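Local coordinates for Myo-inositol phosphohydrolase (Mitsuokella multacida, PDB 4WU3), which probably removes phosphate from inositol hexakisphosphate and is a PTP-like phosphatase with two tandem phosphatase repeats, captured here with inositol-(1,3,4,5)-tetrakisphosphate bound, at residues Gln272-Lys275 with Leu276-Ile279. The protein carries 2 engineered substitutions. Residues are numbered along the deposited sequence; the frame is centred on the assembly and turned at random.
Sequences QRQK and LIGI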
loop_
_atom_site.group_PDB
_atom_site.type_symbol
_atom_site.label_atom_id
_atom_site.label_comp_id
_atom_site.label_asym_id
_atom_site.label_seq_id
_atom_site.Cartn_x
_atom_site.Cartn_y
_atom_site.Cartn_z
ATOM N N GLN A 272 11.952 10.591 -16.792
ATOM C CA GLN A 272 13.041 11.521 -16.519
ATOM C C GLN A 272 12.689 12.940 -16.938
ATOM O O GLN A 272 12.911 13.874 -16.167
ATOM C CB GLN A 272 14.320 11.097 -17.228
ATOM C CG GLN A 272 15.088 10.012 -16.505
ATOM C CD GLN A 272 15.310 10.362 -15.054
ATOM O OE1 GLN A 272 15.964 11.348 -14.738
ATOM N NE2 GLN A 272 14.744 9.557 -14.158
ATOM N N ARG A 273 12.151 13.132 -18.141
ATOM C CA ARG A 273 11.930 14.512 -18.571
ATOM C C ARG A 273 10.836 15.209 -17.756
ATOM O O ARG A 273 10.933 16.406 -17.488
ATOM C CB ARG A 273 11.729 14.637 -20.080
ATOM C CG ARG A 273 10.448 14.077 -20.654
ATOM C CD ARG A 273 10.675 13.824 -22.133
ATOM N NE ARG A 273 9.437 13.669 -22.874
ATOM C CZ ARG A 273 9.352 13.733 -24.199
ATOM N NH1 ARG A 273 10.441 13.938 -24.932
ATOM N NH2 ARG A 273 8.178 13.588 -24.791
ATOM N N GLN A 274 9.829 14.459 -17.308
ATOM C CA GLN A 274 8.805 15.054 -16.452
ATOM C C GLN A 274 9.355 15.415 -15.073
ATOM O O GLN A 274 8.804 16.281 -14.399
ATOM C CB GLN A 274 7.578 14.154 -16.341
ATOM C CG GLN A 274 6.798 14.023 -17.651
ATOM C CD GLN A 274 6.187 15.334 -18.147
ATOM O OE1 GLN A 274 5.735 16.170 -17.355
ATOM N NE2 GLN A 274 6.143 15.501 -19.468
ATOM N N LYS A 275 10.453 14.782 -14.662
ATOM C CA LYS A 275 11.161 15.222 -13.455
ATOM C C LYS A 275 11.959 16.481 -13.759
ATOM O O LYS A 275 11.946 17.433 -12.985
ATOM C CB LYS A 275 12.103 14.144 -12.916
ATOM C CG LYS A 275 13.166 14.688 -11.964
ATOM C CD LYS A 275 12.558 15.074 -10.629
ATOM C CE LYS A 275 13.408 16.084 -9.863
ATOM N NZ LYS A 275 13.223 17.492 -10.348
ATOM N N LEU A 276 12.642 16.497 -14.896
ATOM C CA LEU A 276 13.508 17.625 -15.232
ATOM C C LEU A 276 12.767 18.966 -15.365
ATOM O O LEU A 276 13.329 20.008 -15.034
ATOM C CB LEU A 276 14.302 17.321 -16.501
ATOM C CG LEU A 276 15.353 16.229 -16.293
ATOM C CD1 LEU A 276 15.848 15.668 -17.612
ATOM C CD2 LEU A 276 16.519 16.762 -15.477
ATOM N N ILE A 277 11.522 18.947 -15.840
ATOM C CA ILE A 277 10.734 20.179 -15.946
ATOM C C ILE A 277 9.816 20.367 -14.733
ATOM O O ILE A 277 9.140 21.390 -14.596
ATOM C CB ILE A 277 9.870 20.199 -17.218
ATOM C CG1 ILE A 277 8.781 19.132 -17.136
ATOM C CG2 ILE A 277 10.744 19.997 -18.445
ATOM C CD1 ILE A 277 7.744 19.213 -18.227
ATOM N N GLY A 278 9.801 19.376 -13.856
ATOM C CA GLY A 278 8.927 19.406 -12.705
ATOM C C GLY A 278 9.649 19.211 -11.387
ATOM O O GLY A 278 10.678 19.827 -11.129
ATOM N N ILE A 279 9.100 18.341 -10.553
ATOM C CA ILE A 279 9.536 18.224 -9.171
ATOM C C ILE A 279 9.632 16.752 -8.735
ATOM O O ILE A 279 10.336 16.432 -7.776
ATOM C CB ILE A 279 8.567 19.026 -8.262
ATOM C CG1 ILE A 279 8.958 18.932 -6.793
ATOM C CG2 ILE A 279 7.132 18.567 -8.459
ATOM C CD1 ILE A 279 10.240 19.671 -6.477
HETATM O O HOH W 1 7.314 16.340 -11.979
#
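The C-terminal end of helix 267-276 unwinds here through I277 and G278 into the loop that leads to helix 291-313. Two regular i to i+4 bonds complete the last turn: L276 N reaches Q272 O (2.9 Å), lying in the carbonyl plane, and I277 N reaches R273 O (3.1 Å), tilted from it. Then the spiral tightens. G278 N bonds K275 O, three residues back, at 3.0 Å, coming from above the carbonyl plane and off its lone pairs, with a C=O...N angle of only 109°. At G278 the backbone breaks from helical values, and the chain leaves the helix there. A water lies between Q274 O and the amide of I279, accepting from I279 N and within hydrogen-bonding distance of Q274 O.

The side chains follow this turn. K275 starts with CG anti to its backbone N (chi1 161°), then bends at chi2 and again at chi4, so its aliphatic arm runs forward alongside the departing chain: CE lies 3.7 Å from I279 O, and NZ lies 3.5 Å from G278 O. Q274 and I277 run side by side, with OE1 of Q274 3.7 Å from CD1 of I277. L276 CG settles on Q272 O at 3.4 Å. The side chain of I279 is about 9 Å from a bound inositol-(1,3,4,5)-tetrakisphosphate, so the loop heads toward the ligand region.

Helix 247-261 packs along the Q274 side, where M253 and V254 touch that glutamine. D257 takes NE2 of Q274 on one carboxylate oxygen and a salt bridge from R273 on the other; R273 also bonds the carbonyls of T82 and K84. L276 meets P81 and shares a backbone bond with V72, which ties the helix end to the loop between strands 65-66 and 91-94.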